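Local structure of gamma-resorcylate decarboxylase (Polaromonas, 4QRO) at residues 163-168 / 187-192; 128-133 / 167-172; 153-158 / 208-213. The protein probably catalyses the metal-dependent, non-oxidative decarboxylation of gamma-resorcylate (2,6-dihydroxybenzoate) to resorcinol, as a member of the amidohydrolase superfamily. All coordinates share one frame; numbering follows the deposited sequence.

Interaction 1 (163-168 / 187-192). With MN (manganese (II) ion), chain K; 38L (2-nitrobenzene-1,3-diol), chain M.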
loop_
_atom_site.group_PDB
_atom_site.type_symbol
_atom_site.label_atom_id
_atom_site.label_comp_id
_atom_site.label_asym_id
_atom_site.label_seq_id
_atom_site.Cartn_x
_atom_site.Cartn_y
_atom_site.Cartn_z
ATOM N N LEU A 163 -13.697 -3.299 8.453
ATOM C CA LEU A 163 -12.973 -4.314 7.724
ATOM C C LEU A 163 -11.544 -4.230 8.254
ATOM O O LEU A 163 -10.786 -3.336 7.888
ATOM C CB LEU A 163 -13.071 -4.061 6.209
ATOM C CG LEU A 163 -12.230 -5.018 5.335
ATOM C CD1 LEU A 163 -12.756 -6.437 5.387
ATOM C CD2 LEU A 163 -12.184 -4.531 3.884
ATOM N N HIS A 164 -11.212 -5.133 9.168
ATOM C CA HIS A 164 -9.945 -5.118 9.909
ATOM C C HIS A 164 -8.990 -6.068 9.201
ATOM O O HIS A 164 -9.424 -6.931 8.411
ATOM C CB HIS A 164 -10.225 -5.577 11.362
ATOM C CG HIS A 164 -9.042 -5.569 12.272
ATOM N ND1 HIS A 164 -8.217 -6.663 12.429
ATOM C CD2 HIS A 164 -8.569 -4.615 13.110
ATOM C CE1 HIS A 164 -7.286 -6.376 13.317
ATOM N NE2 HIS A 164 -7.479 -5.144 13.747
ATOM N N PRO A 165 -7.678 -5.917 9.439
ATOM C CA PRO A 165 -6.794 -6.873 8.754
ATOM C C PRO A 165 -6.771 -8.301 9.265
ATOM O O PRO A 165 -7.254 -8.612 10.368
ATOM C CB PRO A 165 -5.385 -6.270 8.959
ATOM C CG PRO A 165 -5.620 -4.832 9.257
ATOM C CD PRO A 165 -6.919 -4.792 10.018
ATOM N N ARG A 166 -6.206 -9.154 8.420
ATOM C CA ARG A 166 -5.626 -10.435 8.802
ATOM C C ARG A 166 -4.481 -10.631 7.821
ATOM O O ARG A 166 -4.359 -9.894 6.819
ATOM C CB ARG A 166 -6.629 -11.605 8.710
ATOM C CG ARG A 166 -7.097 -11.903 7.284
ATOM C CD ARG A 166 -7.931 -13.165 7.170
ATOM N NE ARG A 166 -7.193 -14.342 7.603
ATOM C CZ ARG A 166 -7.742 -15.516 7.896
ATOM N NH1 ARG A 166 -9.062 -15.682 7.805
ATOM N NH2 ARG A 166 -6.963 -16.521 8.299
ATOM N N ASN A 167 -3.662 -11.636 8.081
ATOM C CA ASN A 167 -2.594 -12.010 7.146
ATOM C C ASN A 167 -3.099 -12.824 5.970
ATOM O O ASN A 167 -4.063 -13.571 6.101
ATOM C CB ASN A 167 -1.484 -12.806 7.867
ATOM C CG ASN A 167 -0.390 -11.910 8.433
ATOM O OD1 ASN A 167 0.044 -10.955 7.792
ATOM N ND2 ASN A 167 0.063 -12.221 9.641
ATOM N N PRO A 168 -2.432 -12.702 4.803
ATOM C CA PRO A 168 -2.792 -13.579 3.706
ATOM C C PRO A 168 -2.469 -15.043 4.033
ATOM O O PRO A 168 -1.568 -15.311 4.840
ATOM C CB PRO A 168 -1.893 -13.090 2.541
ATOM C CG PRO A 168 -0.728 -12.461 3.212
ATOM C CD PRO A 168 -1.264 -11.847 4.476
ATOM N N TRP A 187 3.419 -4.481 7.225
ATOM C CA TRP A 187 3.063 -4.302 5.825
ATOM C C TRP A 187 1.917 -5.196 5.301
ATOM O O TRP A 187 0.963 -4.713 4.670
ATOM C CB TRP A 187 4.323 -4.494 4.907
ATOM C CG TRP A 187 3.985 -4.090 3.507
ATOM C CD1 TRP A 187 3.540 -4.882 2.508
ATOM C CD2 TRP A 187 3.950 -2.752 3.010
ATOM N NE1 TRP A 187 3.260 -4.122 1.390
ATOM C CE2 TRP A 187 3.515 -2.808 1.678
ATOM C CE3 TRP A 187 4.279 -1.504 3.563
ATOM C CZ2 TRP A 187 3.390 -1.665 0.884
ATOM C CZ3 TRP A 187 4.178 -0.380 2.763
ATOM C CH2 TRP A 187 3.710 -0.465 1.446
ATOM N N ALA A 188 2.025 -6.510 5.486
ATOM C CA ALA A 188 1.102 -7.438 4.838
ATOM C C ALA A 188 -0.363 -7.220 5.228
ATOM O O ALA A 188 -1.238 -7.349 4.384
ATOM C CB ALA A 188 1.496 -8.877 5.110
ATOM N N PHE A 189 -0.624 -6.921 6.499
ATOM C CA PHE A 189 -1.988 -6.502 6.964
ATOM C C PHE A 189 -2.595 -5.400 6.092
ATOM O O PHE A 189 -3.755 -5.470 5.700
ATOM C CB PHE A 189 -1.895 -5.922 8.391
ATOM C CG PHE A 189 -2.057 -6.925 9.503
ATOM C CD1 PHE A 189 -2.144 -8.301 9.270
ATOM C CD2 PHE A 189 -2.135 -6.466 10.804
ATOM C CE1 PHE A 189 -2.323 -9.179 10.322
ATOM C CE2 PHE A 189 -2.282 -7.343 11.859
ATOM C CZ PHE A 189 -2.368 -8.698 11.617
ATOM N N GLY A 190 -1.793 -4.382 5.790
ATOM C CA GLY A 190 -2.282 -3.215 5.075
ATOM C C GLY A 190 -2.582 -3.524 3.611
ATOM O O GLY A 190 -3.644 -3.137 3.103
ATOM N N GLN A 191 -1.674 -4.233 2.928
ATOM C CA GLN A 191 -1.938 -4.667 1.538
ATOM C C GLN A 191 -3.213 -5.514 1.439
ATOM O O GLN A 191 -4.059 -5.287 0.566
ATOM C CB GLN A 191 -0.749 -5.453 0.948
ATOM C CG GLN A 191 -1.096 -6.473 -0.136
ATOM C CD GLN A 191 -1.483 -5.853 -1.463
ATOM O OE1 GLN A 191 -1.520 -4.630 -1.607
ATOM N NE2 GLN A 191 -1.747 -6.691 -2.436
ATOM N N GLU A 192 -3.325 -6.505 2.315
ATOM C CA GLU A 192 -4.469 -7.414 2.322
ATOM C C GLU A 192 -5.785 -6.639 2.447
ATOM O O GLU A 192 -6.729 -6.860 1.684
ATOM C CB GLU A 192 -4.325 -8.405 3.472
ATOM C CG GLU A 192 -5.468 -9.388 3.587
ATOM C CD GLU A 192 -5.643 -10.262 2.357
ATOM O OE1 GLU A 192 -4.617 -10.752 1.783
ATOM O OE2 GLU A 192 -6.827 -10.474 1.975
HETATM MN MN MN K . -6.277 -4.093 15.352
HETATM O OAK 38L M . -4.445 -4.144 13.885
HETATM N NAG 38L M . -3.294 -4.400 14.113
HETATM O OAJ 38L M . -2.427 -3.804 13.474
HETATM C CAA 38L M . -2.976 -5.364 15.100
HETATM C CAF 38L M . -1.632 -5.661 15.309
HETATM O OAH 38L M . -0.699 -4.675 15.197
HETATM C CAE 38L M . -1.238 -6.959 15.634
HETATM C CAD 38L M . -2.189 -7.959 15.807
HETATM C CAC 38L M . -3.542 -7.633 15.770
HETATM C CAB 38L M . -3.936 -6.332 15.461
HETATM O OAI 38L M . -5.268 -6.019 15.496
#
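Pro-165 and Phe-189 bring the backbones together, with Pro-165 CA 5.1 Å from Phe-189 CA where the chain leaving strand 161-164 passes the first turn of helix 188-202. Their side chains cross at about a right angle in a CH-pi contact: Pro-165 CB sits over one face of the Phe-189 ring, 3.4 Å from Phe-189 CG. At the edge of the same ring the backbone N of Asn-167 lies 3.6 Å from CE1, while OAJ of the inhibitor's nitro group lies in the ring plane, 3.8 Å from CD2. With an alanine in place of Phe-189, Pro-165 CB would probably lose the face it rests on and the nitro group would lose the ring edge beside it. The same packing borders the manganese site. His-164, its CG anti to the backbone N (chi1 -178°), coordinates manganese through NE2 at 2.3 Å, and the inhibitor chelates the metal through OAK and OAI; Glu-8, His-10 and Asp-287 complete the site. The other ring nitrogen, ND1, donates to Pro-165 O at 3.0 Å, on a lone pair in the carbonyl plane, though that oxygen lies 28° out of the imidazole plane; Pro-165 CD sits above one face of the imidazole, toward its rim. Farther along, Glu-192 bends at chi2 and lays CG 3.5 Å from Arg-166 O, a buried oxygen with no hydrogen-bond partner in the model. Its OE1 rests 3.7 Å from Pro-168 CB, while OE2 is bonded to Tyr-141. Backbone bonds from Leu-163 to Ile-215 and from His-164 to Val-127 set strand 161-164 between strands 214-216 and 125-128, with helix 188-202 against the loop that follows it.

Interaction 2 (128-133 / 167-172)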
loop_
_atom_site.group_PDB
_atom_site.type_symbol
_atom_site.label_atom_id
_atom_site.label_comp_id
_atom_site.label_asym_id
_atom_site.label_seq_id
_atom_site.Cartn_x
_atom_site.Cartn_y
_atom_site.Cartn_z
ATOM N N ASN A 128 -12.285 -9.650 10.329
ATOM C CA ASN A 128 -10.873 -9.680 10.048
ATOM C C ASN A 128 -10.599 -10.185 8.657
ATOM O O ASN A 128 -10.093 -11.307 8.445
ATOM C CB ASN A 128 -10.152 -10.497 11.105
ATOM C CG ASN A 128 -10.440 -10.004 12.513
ATOM O OD1 ASN A 128 -10.145 -8.849 12.860
ATOM N ND2 ASN A 128 -11.034 -10.880 13.337
ATOM N N GLY A 129 -10.919 -9.336 7.691
ATOM C CA GLY A 129 -10.635 -9.658 6.310
ATOM C C GLY A 129 -11.376 -10.897 5.835
ATOM O O GLY A 129 -12.462 -11.226 6.338
ATOM N N PHE A 130 -10.779 -11.599 4.873
ATOM C CA PHE A 130 -11.420 -12.759 4.262
ATOM C C PHE A 130 -11.687 -13.889 5.240
ATOM O O PHE A 130 -11.025 -14.022 6.287
ATOM C CB PHE A 130 -10.560 -13.307 3.113
ATOM C CG PHE A 130 -9.214 -13.824 3.549
ATOM C CD1 PHE A 130 -9.067 -15.124 4.014
ATOM C CD2 PHE A 130 -8.084 -13.020 3.464
ATOM C CE1 PHE A 130 -7.832 -15.598 4.427
ATOM C CE2 PHE A 130 -6.847 -13.489 3.871
ATOM C CZ PHE A 130 -6.714 -14.777 4.355
ATOM N N SER A 131 -12.626 -14.750 4.857
ATOM C CA SER A 131 -12.931 -15.946 5.636
ATOM C C SER A 131 -12.410 -17.228 4.985
ATOM O O SER A 131 -12.325 -17.357 3.747
ATOM C CB SER A 131 -14.440 -16.065 5.837
ATOM O OG SER A 131 -14.907 -15.017 6.626
ATOM N N GLN A 132 -12.070 -18.166 5.847
ATOM C CA GLN A 132 -11.747 -19.529 5.466
ATOM C C GLN A 132 -13.009 -20.350 5.703
ATOM O O GLN A 132 -13.605 -20.257 6.767
ATOM C CB GLN A 132 -10.598 -20.057 6.319
ATOM C CG GLN A 132 -9.246 -19.392 6.044
ATOM C CD GLN A 132 -8.183 -19.787 7.055
ATOM O OE1 GLN A 132 -8.076 -19.193 8.104
ATOM N NE2 GLN A 132 -7.398 -20.812 6.736
ATOM N N ASP A 133 -13.417 -21.127 4.707
ATOM C CA ASP A 133 -14.554 -22.042 4.829
ATOM C C ASP A 133 -14.116 -23.311 4.138
ATOM O O ASP A 133 -13.658 -23.272 2.982
ATOM C CB ASP A 133 -15.818 -21.462 4.167
ATOM C CG ASP A 133 -17.083 -22.342 4.376
ATOM O OD1 ASP A 133 -17.063 -23.608 4.333
ATOM O OD2 ASP A 133 -18.143 -21.737 4.569
ATOM N N ASN A 167 -3.662 -11.636 8.081
ATOM C CA ASN A 167 -2.594 -12.010 7.146
ATOM C C ASN A 167 -3.099 -12.824 5.970
ATOM O O ASN A 167 -4.063 -13.571 6.101
ATOM C CB ASN A 167 -1.484 -12.806 7.867
ATOM C CG ASN A 167 -0.390 -11.910 8.433
ATOM O OD1 ASN A 167 0.044 -10.955 7.792
ATOM N ND2 ASN A 167 0.063 -12.221 9.641
ATOM N N PRO A 168 -2.432 -12.702 4.803
ATOM C CA PRO A 168 -2.792 -13.579 3.706
ATOM C C PRO A 168 -2.469 -15.043 4.033
ATOM O O PRO A 168 -1.568 -15.311 4.840
ATOM C CB PRO A 168 -1.893 -13.090 2.541
ATOM C CG PRO A 168 -0.728 -12.461 3.212
ATOM C CD PRO A 168 -1.264 -11.847 4.476
ATOM N N LEU A 169 -3.191 -15.972 3.418
ATOM C CA LEU A 169 -2.838 -17.390 3.517
ATOM C C LEU A 169 -1.426 -17.568 2.924
ATOM O O LEU A 169 -1.061 -16.812 2.022
ATOM C CB LEU A 169 -3.841 -18.235 2.745
ATOM C CG LEU A 169 -5.300 -18.209 3.262
ATOM C CD1 LEU A 169 -6.183 -19.118 2.437
ATOM C CD2 LEU A 169 -5.372 -18.585 4.734
ATOM N N PRO A 170 -0.636 -18.549 3.423
ATOM C CA PRO A 170 0.758 -18.754 2.966
ATOM C C PRO A 170 0.933 -18.908 1.448
ATOM O O PRO A 170 1.888 -18.369 0.885
ATOM C CB PRO A 170 1.173 -20.028 3.702
ATOM C CG PRO A 170 0.422 -19.947 4.997
ATOM C CD PRO A 170 -0.922 -19.349 4.637
ATOM N N SER A 171 0.005 -19.597 0.783
ATOM C CA SER A 171 0.060 -19.735 -0.685
ATOM C C SER A 171 -0.163 -18.419 -1.450
ATOM O O SER A 171 0.236 -18.276 -2.631
ATOM C CB SER A 171 -0.932 -20.805 -1.177
ATOM O OG SER A 171 -2.259 -20.492 -0.817
ATOM N N ASP A 172 -0.759 -17.453 -0.754
ATOM C CA ASP A 172 -0.903 -16.089 -1.227
ATOM C C ASP A 172 0.119 -15.122 -0.612
ATOM O O ASP A 172 -0.038 -13.894 -0.720
ATOM C CB ASP A 172 -2.340 -15.635 -0.924
ATOM C CG ASP A 172 -3.393 -16.507 -1.635
ATOM O OD1 ASP A 172 -3.165 -16.893 -2.801
ATOM O OD2 ASP A 172 -4.454 -16.764 -1.040
#
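Phe-130 is the first residue of 128-133 to meet 167-172, and it does so through the far end of its ring. Its CG stands between the backbone N and the carbonyl carbon (chi1 63°), a placement that swings the ring across to the other loop. There CZ comes 3.4 Å from Asn-167 O, approached obliquely, and CE2 is 4.1 Å from Pro-168 CA, which lies at the ring edge near its plane. On the other flank of CZ, CE1 packs 3.8 Å from Leu-169 CG. The backbone of Phe-130 is anchored too, its O accepting a hydrogen bond from Arg-166 NH1, and its side chain also touches Glu-192 of helix 188-202. Both segments are loops that follow neighbouring parallel strands, 125-128 and 161-164, at the C-terminal ends where a (beta/alpha)8 barrel of the amidohydrolase type carries its active site. The contact between them is modest, burying 178 Å² in all, and no hydrogen bond spans it. Gln-132 makes the second touch. Extended beyond CG, its chain carries the amide over to Leu-169, where NE2 lies 3.6 Å and CD 3.8 Å from Leu-169 CD2. That methyl also reaches Phe-130 CE1, at 3.9 Å, so one branch of the leucine packs against an aromatic ring and an amide together. The touch of NE2 on the leucine is packing, while OE1 accepts from Arg-166 NH2. Leu-169 in turn leads into the short 3-10 segment 170-171, bridged by a bond from Asp-172 N to Leu-169 O at 2.9 Å, and Asp-172, which closes it, packs on Arg-174 of the second subunit.

Interaction 3 (153-158 / 208-213); sequences TVQALD and KYPALK
Gln-155 reaches the turn at Tyr-209 to Leu-212 because its CG stands anti to the backbone N (chi1 -172°) and its chain stays extended beyond, carrying the amide straight off helix 148-157. The target is a type I beta turn leading into strand 214-216, and the helix leads into strand 161-164: in the (beta/alpha)8 barrel the contact lies at the N-terminal ends of the strands, away from the catalytic mouth. OE1 accepts from Ala-211 N at 3.0 Å, on a lone pair in the carbonyl plane, with an N-H...O angle of 156°. The amide's other end is occupied as well. NE2 lies at the edge of the Tyr-209 ring, 3.8 Å from CD1, the two planes 84° apart, and donates to a water that in turn donates to Lys-208 O. The glutamine is thus held at both polar atoms, one directly and one through solvent. Closer to the helix the packing is apolar: Leu-212 CD2 lies 3.7 Å from Gln-155 CB and 3.8 Å from Val-154 CG1, the valine and leucine crossing at about a right angle. Past the helix end, Asp-158 OD1 forms a long salt bridge of 3.7 Å with Lys-213 NZ, while OD2 pairs with Lys-323. A second water donates to Asp-158 OD1 at 2.9 Å and to Ala-211 O at 2.8 Å.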
loop_
_atom_site.group_PDB
_atom_site.type_symbol
_atom_site.label_atom_id
_atom_site.label_comp_id
_atom_site.label_asym_id
_atom_site.label_seq_id
_atom_site.Cartn_x
_atom_site.Cartn_y
_atom_site.Cartn_z
ATOM N N THR A 153 -28.702 -6.357 4.412
ATOM C CA THR A 153 -29.034 -6.401 5.839
ATOM C C THR A 153 -28.230 -5.342 6.624
ATOM O O THR A 153 -28.792 -4.615 7.437
ATOM C CB THR A 153 -28.841 -7.832 6.421
ATOM O OG1 THR A 153 -29.754 -8.732 5.777
ATOM C CG2 THR A 153 -29.102 -7.872 7.890
ATOM N N VAL A 154 -26.932 -5.236 6.348
ATOM C CA VAL A 154 -26.092 -4.211 6.977
ATOM C C VAL A 154 -26.685 -2.826 6.733
ATOM O O VAL A 154 -26.847 -2.063 7.684
ATOM C CB VAL A 154 -24.607 -4.235 6.474
ATOM C CG1 VAL A 154 -23.822 -3.081 7.075
ATOM C CG2 VAL A 154 -23.904 -5.551 6.810
ATOM N N GLN A 155 -27.037 -2.515 5.479
ATOM C CA GLN A 155 -27.608 -1.193 5.151
ATOM C C GLN A 155 -28.977 -0.972 5.812
ATOM O O GLN A 155 -29.259 0.119 6.302
ATOM C CB GLN A 155 -27.733 -1.001 3.640
ATOM C CG GLN A 155 -28.130 0.408 3.232
ATOM C CD GLN A 155 -28.484 0.522 1.759
ATOM O OE1 GLN A 155 -27.800 1.216 1.003
ATOM N NE2 GLN A 155 -29.540 -0.174 1.337
ATOM N N ALA A 156 -29.809 -2.011 5.853
ATOM C CA ALA A 156 -31.130 -1.898 6.503
ATOM C C ALA A 156 -31.007 -1.621 8.003
ATOM O O ALA A 156 -31.728 -0.788 8.543
ATOM C CB ALA A 156 -31.951 -3.157 6.260
ATOM N N LEU A 157 -30.073 -2.303 8.668
ATOM C CA LEU A 157 -29.771 -2.051 10.082
ATOM C C LEU A 157 -29.115 -0.692 10.281
ATOM O O LEU A 157 -29.190 -0.118 11.374
ATOM C CB LEU A 157 -28.864 -3.159 10.651
ATOM C CG LEU A 157 -29.504 -4.539 10.731
ATOM C CD1 LEU A 157 -28.459 -5.599 11.044
ATOM C CD2 LEU A 157 -30.634 -4.536 11.768
ATOM N N ASP A 158 -28.460 -0.196 9.225
ATOM C CA ASP A 158 -27.766 1.090 9.248
ATOM C C ASP A 158 -26.697 1.161 10.348
ATOM O O ASP A 158 -26.634 2.121 11.129
ATOM C CB ASP A 158 -28.765 2.258 9.367
ATOM C CG ASP A 158 -28.112 3.617 9.114
ATOM O OD1 ASP A 158 -27.097 3.691 8.381
ATOM O OD2 ASP A 158 -28.609 4.619 9.663
ATOM N N LYS A 208 -25.410 -0.400 -5.599
ATOM C CA LYS A 208 -26.630 -1.095 -5.141
ATOM C C LYS A 208 -27.056 -0.712 -3.710
ATOM O O LYS A 208 -28.249 -0.562 -3.424
ATOM C CB LYS A 208 -26.371 -2.600 -5.223
ATOM C CG LYS A 208 -27.525 -3.478 -4.748
ATOM C CD LYS A 208 -28.763 -3.277 -5.603
ATOM C CE LYS A 208 -29.912 -4.133 -5.106
ATOM N NZ LYS A 208 -31.188 -3.690 -5.722
ATOM N N TYR A 209 -26.086 -0.601 -2.798
ATOM C CA TYR A 209 -26.354 -0.250 -1.400
ATOM C C TYR A 209 -25.547 1.011 -1.058
ATOM O O TYR A 209 -24.547 0.948 -0.349
ATOM C CB TYR A 209 -25.996 -1.414 -0.463
ATOM C CG TYR A 209 -26.618 -2.698 -0.898
ATOM C CD1 TYR A 209 -28.019 -2.853 -0.923
ATOM C CD2 TYR A 209 -25.834 -3.758 -1.302
ATOM C CE1 TYR A 209 -28.594 -4.043 -1.357
ATOM C CE2 TYR A 209 -26.395 -4.943 -1.737
ATOM C CZ TYR A 209 -27.769 -5.085 -1.764
ATOM O OH TYR A 209 -28.286 -6.274 -2.191
ATOM N N PRO A 210 -25.982 2.169 -1.565
ATOM C CA PRO A 210 -25.171 3.380 -1.427
ATOM C C PRO A 210 -25.058 3.987 -0.029
ATOM O O PRO A 210 -24.223 4.870 0.171
ATOM C CB PRO A 210 -25.859 4.372 -2.395
ATOM C CG PRO A 210 -27.262 3.878 -2.512
ATOM C CD PRO A 210 -27.156 2.384 -2.438
ATOM N N ALA A 211 -25.881 3.551 0.922
ATOM C CA ALA A 211 -25.807 4.045 2.318
ATOM C C ALA A 211 -24.879 3.228 3.254
ATOM O O ALA A 211 -24.740 3.561 4.447
ATOM C CB ALA A 211 -27.213 4.158 2.914
ATOM N N LEU A 212 -24.223 2.190 2.727
ATOM C CA LEU A 212 -23.268 1.414 3.538
ATOM C C LEU A 212 -22.131 2.292 4.051
ATOM O O LEU A 212 -21.677 3.227 3.355
ATOM C CB LEU A 212 -22.639 0.273 2.734
ATOM C CG LEU A 212 -23.546 -0.897 2.363
ATOM C CD1 LEU A 212 -22.797 -1.836 1.435
ATOM C CD2 LEU A 212 -24.059 -1.604 3.616
ATOM N N LYS A 213 -21.664 1.952 5.252
ATOM C CA LYS A 213 -20.528 2.605 5.878
ATOM C C LYS A 213 -19.464 1.578 6.239
ATOM O O LYS A 213 -19.719 0.678 7.039
ATOM C CB LYS A 213 -21.040 3.319 7.118
ATOM C CG LYS A 213 -22.115 4.357 6.762
ATOM C CD LYS A 213 -22.572 5.150 7.973
ATOM C CE LYS A 213 -23.923 5.815 7.735
ATOM N NZ LYS A 213 -24.560 6.250 9.009
HETATM O O HOH W 1 -30.126 -0.084 -1.665
HETATM O O HOH W 2 -25.840 1.920 6.495
HETATM O O HOH W 3 -24.308 3.939 10.469
#

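In the fold
The chemistry of the three contacts differs with their place in the barrel. Interaction 1 is buried at the metal end and combines ring packing with a manganese ligand; interaction 2, a surface contact centred about 9 Å from its centre, shares Asn-167 and Pro-168 with it and is apolar in the main. Arg-166 fastens the two, its guanidinium reaching back to 128-133, and both touch the second subunit. Interaction 3 stands apart, its centre about 24 Å from that of interaction 1, partly buried and free of the other subunit; it combines an amide hydrogen bond, bridging waters and a long salt bridge with some apolar packing. Strand 161-164 connects them, leading from the helix of interaction 3 into interaction 1.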